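Side-chain contacts in probable phospholipase A2 homolog 2 (Oryza sativa, PDB 2WG9), which probably catalyses the calcium-dependent hydrolysis of the 2-acyl ester of membrane phospholipids, releasing a lysophospholipid and a free fatty acid: residues 85-90 against 107-112; 34-39 against 92-97. All blocks are in the same frame, centred on the assembly; numbering follows the deposited sequence. Where two conformers were deposited one is given.

Contact 1: 85-90 against 107-112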
loop_
_atom_site.group_PDB
_atom_site.type_symbol
_atom_site.label_atom_id
_atom_site.label_comp_id
_atom_site.label_asym_id
_atom_site.label_seq_id
_atom_site.Cartn_x
_atom_site.Cartn_y
_atom_site.Cartn_z
ATOM N N SER A 85 -10.068 -5.129 -0.032
ATOM C CA SER A 85 -10.688 -5.841 1.092
ATOM C C SER A 85 -10.069 -5.434 2.425
ATOM O O SER A 85 -10.785 -5.143 3.384
ATOM C CB SER A 85 -10.576 -7.356 0.908
ATOM O OG SER A 85 -11.212 -7.773 -0.289
ATOM N N CYS A 86 -8.737 -5.405 2.469
ATOM C CA CYS A 86 -7.997 -5.034 3.673
ATOM C C CYS A 86 -8.279 -3.579 4.101
ATOM O O CYS A 86 -8.622 -3.320 5.262
ATOM C CB CYS A 86 -6.492 -5.269 3.452
ATOM S SG CYS A 86 -5.487 -5.200 4.959
ATOM N N ILE A 87 -8.144 -2.644 3.156
ATOM C CA ILE A 87 -8.441 -1.220 3.389
ATOM C C ILE A 87 -9.828 -0.984 4.003
ATOM O O ILE A 87 -9.974 -0.186 4.940
ATOM C CB ILE A 87 -8.325 -0.390 2.072
ATOM C CG1 ILE A 87 -6.857 -0.205 1.679
ATOM C CG2 ILE A 87 -8.999 0.978 2.221
ATOM C CD1 ILE A 87 -6.677 0.342 0.240
ATOM N N ASP A 88 -10.832 -1.677 3.471
ATOM C CA ASP A 88 -12.212 -1.531 3.936
ATOM C C ASP A 88 -12.398 -1.974 5.405
ATOM O O ASP A 88 -13.385 -1.617 6.048
ATOM C CB ASP A 88 -13.168 -2.287 2.999
ATOM C CG ASP A 88 -13.310 -1.620 1.622
ATOM O OD1 ASP A 88 -12.910 -0.441 1.461
ATOM O OD2 ASP A 88 -13.844 -2.272 0.695
ATOM N N ARG A 89 -11.434 -2.724 5.935
ATOM C CA ARG A 89 -11.570 -3.310 7.273
ATOM C C ARG A 89 -10.533 -2.787 8.263
ATOM O O ARG A 89 -10.280 -3.397 9.303
ATOM C CB ARG A 89 -11.532 -4.836 7.182
ATOM C CG ARG A 89 -12.775 -5.414 6.540
ATOM C CD ARG A 89 -12.498 -6.688 5.772
ATOM N NE ARG A 89 -13.724 -7.192 5.153
ATOM C CZ ARG A 89 -14.171 -6.820 3.954
ATOM N NH1 ARG A 89 -13.494 -5.943 3.221
ATOM N NH2 ARG A 89 -15.302 -7.334 3.484
ATOM N N VAL A 90 -9.945 -1.644 7.932
ATOM C CA VAL A 90 -8.907 -1.021 8.743
ATOM C C VAL A 90 -9.506 -0.351 9.987
ATOM O O VAL A 90 -10.478 0.394 9.887
ATOM C CB VAL A 90 -8.098 -0.019 7.871
ATOM C CG1 VAL A 90 -7.483 1.085 8.696
ATOM C CG2 VAL A 90 -7.035 -0.762 7.072
ATOM N N SER A 107 -8.798 6.259 1.631
ATOM C CA SER A 107 -9.680 6.555 0.505
ATOM C C SER A 107 -8.882 6.947 -0.741
ATOM O O SER A 107 -9.256 6.588 -1.864
ATOM C CB SER A 107 -10.688 7.645 0.871
ATOM O OG SER A 107 -11.533 7.923 -0.232
ATOM N N VAL A 108 -7.777 7.665 -0.538
ATOM C CA VAL A 108 -6.879 8.037 -1.642
ATOM C C VAL A 108 -6.218 6.784 -2.248
ATOM O O VAL A 108 -6.181 6.611 -3.475
ATOM C CB VAL A 108 -5.828 9.103 -1.203
ATOM C CG1 VAL A 108 -4.826 9.402 -2.325
ATOM C CG2 VAL A 108 -6.529 10.404 -0.761
ATOM N N ILE A 109 -5.724 5.895 -1.388
ATOM C CA ILE A 109 -5.155 4.628 -1.844
ATOM C C ILE A 109 -6.229 3.812 -2.559
ATOM O O ILE A 109 -5.992 3.282 -3.648
ATOM C CB ILE A 109 -4.543 3.811 -0.667
ATOM C CG1 ILE A 109 -3.371 4.588 -0.048
ATOM C CG2 ILE A 109 -4.103 2.416 -1.144
ATOM C CD1 ILE A 109 -2.981 4.147 1.371
ATOM N N ARG A 110 -7.415 3.737 -1.950
ATOM C CA ARG A 110 -8.522 2.954 -2.493
ATOM C C ARG A 110 -8.877 3.367 -3.921
ATOM O O ARG A 110 -9.058 2.513 -4.777
ATOM C CB ARG A 110 -9.764 3.041 -1.601
ATOM C CG ARG A 110 -10.592 1.771 -1.664
ATOM C CD ARG A 110 -12.081 1.958 -1.315
ATOM N NE ARG A 110 -12.711 0.642 -1.162
ATOM C CZ ARG A 110 -13.157 -0.112 -2.170
ATOM N NH1 ARG A 110 -13.066 0.310 -3.425
ATOM N NH2 ARG A 110 -13.704 -1.297 -1.925
ATOM N N GLY A 111 -8.963 4.674 -4.172
ATOM C CA GLY A 111 -9.269 5.183 -5.511
ATOM C C GLY A 111 -8.313 4.679 -6.585
ATOM O O GLY A 111 -8.742 4.230 -7.653
ATOM N N VAL A 112 -7.016 4.749 -6.291
ATOM C CA VAL A 112 -5.954 4.299 -7.198
ATOM C C VAL A 112 -5.999 2.792 -7.439
ATOM O O VAL A 112 -5.840 2.329 -8.577
ATOM C CB VAL A 112 -4.552 4.706 -6.649
ATOM C CG1 VAL A 112 -3.417 4.080 -7.460
ATOM C CG2 VAL A 112 -4.413 6.226 -6.620
#

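Contact 2: 34-39 against 92-97. With CA (calcium ion), chain C.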
loop_
_atom_site.group_PDB
_atom_site.type_symbol
_atom_site.label_atom_id
_atom_site.label_comp_id
_atom_site.label_asym_id
_atom_site.label_seq_id
_atom_site.Cartn_x
_atom_site.Cartn_y
_atom_site.Cartn_z
ATOM N N LEU A 34 2.458 10.120 -1.972
ATOM C CA LEU A 34 2.051 9.602 -0.666
ATOM C C LEU A 34 3.118 8.677 -0.067
ATOM O O LEU A 34 3.608 7.771 -0.746
ATOM C CB LEU A 34 0.717 8.855 -0.815
ATOM C CG LEU A 34 -0.162 8.526 0.396
ATOM C CD1 LEU A 34 -1.625 8.502 -0.027
ATOM C CD2 LEU A 34 0.225 7.205 1.038
ATOM N N ARG A 35 3.474 8.923 1.194
ATOM C CA ARG A 35 4.288 7.996 1.978
ATOM C C ARG A 35 3.714 7.921 3.384
ATOM O O ARG A 35 3.734 8.903 4.127
ATOM C CB ARG A 35 5.763 8.404 2.012
ATOM C CG ARG A 35 6.460 8.181 0.698
ATOM C CD ARG A 35 7.929 8.451 0.792
ATOM N NE ARG A 35 8.584 8.133 -0.470
ATOM C CZ ARG A 35 9.836 8.466 -0.772
ATOM N NH1 ARG A 35 10.584 9.134 0.100
ATOM N NH2 ARG A 35 10.335 8.129 -1.954
ATOM N N TYR A 36 3.202 6.744 3.732
ATOM C CA TYR A 36 2.454 6.538 4.967
ATOM C C TYR A 36 2.933 5.237 5.597
ATOM O O TYR A 36 2.982 4.196 4.927
ATOM C CB TYR A 36 0.957 6.473 4.629
ATOM C CG TYR A 36 0.012 6.207 5.770
ATOM C CD1 TYR A 36 -0.826 7.219 6.260
ATOM C CD2 TYR A 36 -0.088 4.932 6.336
ATOM C CE1 TYR A 36 -1.718 6.968 7.300
ATOM C CE2 TYR A 36 -0.968 4.676 7.376
ATOM C CZ TYR A 36 -1.781 5.692 7.852
ATOM O OH TYR A 36 -2.654 5.423 8.882
ATOM N N GLY A 37 3.276 5.305 6.886
ATOM C CA GLY A 37 3.843 4.160 7.595
ATOM C C GLY A 37 5.177 3.798 6.967
ATOM O O GLY A 37 5.895 4.682 6.484
ATOM N N LYS A 38 5.506 2.507 6.970
ATOM C CA LYS A 38 6.746 2.015 6.369
ATOM C C LYS A 38 6.497 1.440 4.971
ATOM O O LYS A 38 7.451 1.193 4.225
ATOM C CB LYS A 38 7.399 0.936 7.256
ATOM C CG LYS A 38 7.919 1.415 8.607
ATOM C CD LYS A 38 8.236 0.216 9.504
ATOM C CE LYS A 38 8.552 0.622 10.935
ATOM N NZ LYS A 38 8.878 -0.577 11.798
ATOM N N TYR A 39 5.218 1.232 4.622
ATOM C CA TYR A 39 4.846 0.454 3.426
ATOM C C TYR A 39 3.921 1.142 2.401
ATOM O O TYR A 39 3.967 0.807 1.224
ATOM C CB TYR A 39 4.224 -0.901 3.834
ATOM C CG TYR A 39 5.183 -1.839 4.542
ATOM C CD1 TYR A 39 5.266 -1.871 5.938
ATOM C CD2 TYR A 39 6.008 -2.699 3.813
ATOM C CE1 TYR A 39 6.156 -2.743 6.590
ATOM C CE2 TYR A 39 6.905 -3.565 4.456
ATOM C CZ TYR A 39 6.975 -3.579 5.837
ATOM O OH TYR A 39 7.860 -4.438 6.467
ATOM N N GLY A 92 -8.595 0.605 14.622
ATOM C CA GLY A 92 -7.671 0.690 15.747
ATOM C C GLY A 92 -6.813 1.939 15.769
ATOM O O GLY A 92 -6.991 2.859 14.960
ATOM N N ALA A 93 -5.882 1.968 16.716
ATOM C CA ALA A 93 -4.981 3.097 16.882
ATOM C C ALA A 93 -4.036 3.203 15.698
ATOM O O ALA A 93 -3.636 2.193 15.113
ATOM C CB ALA A 93 -4.181 2.952 18.173
ATOM N N THR A 94 -3.679 4.428 15.348
ATOM C CA THR A 94 -2.598 4.637 14.409
ATOM C C THR A 94 -1.329 4.935 15.205
ATOM O O THR A 94 -1.358 4.991 16.442
ATOM C CB THR A 94 -2.927 5.747 13.376
ATOM O OG1 THR A 94 -1.922 5.760 12.350
ATOM C CG2 THR A 94 -3.012 7.120 14.041
ATOM N N PHE A 95 -0.218 5.104 14.499
ATOM C CA PHE A 95 1.060 5.373 15.134
ATOM C C PHE A 95 1.137 6.817 15.634
ATOM O O PHE A 95 0.507 7.717 15.056
ATOM C CB PHE A 95 2.219 5.048 14.184
ATOM C CG PHE A 95 2.103 5.688 12.824
ATOM C CD1 PHE A 95 1.320 5.102 11.823
ATOM C CD2 PHE A 95 2.785 6.866 12.539
ATOM C CE1 PHE A 95 1.216 5.682 10.573
ATOM C CE2 PHE A 95 2.701 7.458 11.283
ATOM C CZ PHE A 95 1.910 6.871 10.296
ATOM N N PRO A 96 1.867 7.037 16.745
ATOM C CA PRO A 96 2.045 8.405 17.214
ATOM C C PRO A 96 2.836 9.231 16.217
ATOM O O PRO A 96 3.781 8.728 15.595
ATOM C CB PRO A 96 2.822 8.248 18.527
ATOM C CG PRO A 96 3.334 6.865 18.545
ATOM C CD PRO A 96 2.498 6.042 17.632
ATOM N N GLY A 97 2.448 10.488 16.058
ATOM C CA GLY A 97 3.116 11.365 15.102
ATOM C C GLY A 97 2.605 11.237 13.678
ATOM O O GLY A 97 3.181 11.816 12.762
HETATM CA CA CA C . 4.560 0.525 -0.935
HETATM O O HOH W 1 5.643 0.003 -3.014
#

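Contact 1: 85-90 against 107-112
Asp88 OD1 accepts the NE of Arg110 at 2.8 Å, and the N-H points almost straight at the oxygen (176°). Its twin, Asp88 OD2, takes Arg110 NH2, also at 2.8 Å, which makes a side-on bidentate salt bridge between helix 77-88 and helix 102-125 of this secreted phospholipase A2. Both oxygens offer their syn lone pairs, and the carboxylate and guanidinium planes lie only 12° apart, so the two flat groups meet edge to edge. The Arg110 chain, extended from CG to NE, reaches across from helix 102-125 to Asp88; its third nitrogen, NH1, turns to Glu114 one turn further on, so the cation serves two carboxylates. With alanine at Arg110 both Asp88 oxygens would probably lose their cationic mate, and Ile87 CG2 the aliphatic chain that lies over it, Arg110 CG being 4.3 Å away. Beneath this exposed bridge the packing is buried and apolar. In Ile87, CG1 lies anti to the carbonyl carbon (chi1 -74°) and the chain runs on extended, which brings CD1 to Ile109, while Leu56 of helix 55-68 and Ala106 also touch its side chain. Ile109 also touches the bound octanoic acid, so Ile87 packs behind a residue of what is probably the acyl-chain pocket. The closest carbons are Ile87 CD1 and Ile109 CG2, 3.6 Å apart.

Contact 2: 34-39 against 92-97
Phe95 drives the CE1 corner of its ring against one face of Tyr36, reaching both Tyr36 CE2 and CZ at 4.0 Å. The stack is T-shaped: the ring centroids are 5.6 Å apart and the planes stand at 78°. Phe95 CG sits between its backbone N and carbonyl carbon (chi1 52°), which turns the ring inward from the loop, where Cys23 and Cys53 also touch it. This is the tight, buried part, and it extends to the strand itself, with Phe95 CZ 4.0 Å from Gly37 N. Strand 35-37 pairs antiparallel with strand 24-26, and the chain leaving it enters the calcium-binding loop of the phospholipase A2 family: Tyr39 O binds the calcium ion at 2.3 Å, and Gly41, Tyr44 and Asp64 complete the protein ligands. Gly37, the last residue of the strand, has a positive phi (63°), and its carbonyl oxygen accepts a hydrogen bond from Tyr44 OH. Looser contact marks the Thr94 end, where Tyr36 OH and Thr94 OG1 stand 3.6 Å apart without a hydrogen bond. Both hydroxyls instead bond to Asp54 OD2, and Thr94 OG1 also to Asn98 ND2, so one oxygen, Asp54 OD2, bridges the two segments. The loop is exposed at Ala93 and Pro96, which flank Thr94 and Phe95 in sequence.

The four segments alternate along the chain, in the order 34-39, 85-90, 92-97 and 107-112, so the contacts cross along the chain. Their centres are 14 Å apart. Contact 1 joins helix 77-88 to helix 102-125; contact 2 holds the connection between those same helices against strand 35-37. They meet where Leu34 CD1 packs on Val108 CG1, at 4.0 Å. Helix 102-125 also touches contact 2 through Val102 and Thr105, which lie on Tyr36. Segment 34-39 reaches the same octanoic acid through Leu34 and Tyr39, neither of which touches 92-97. Contact 1 thus lies beside the octanoic acid, whereas contact 2 lies just before the calcium-binding loop that follows strand 35-37.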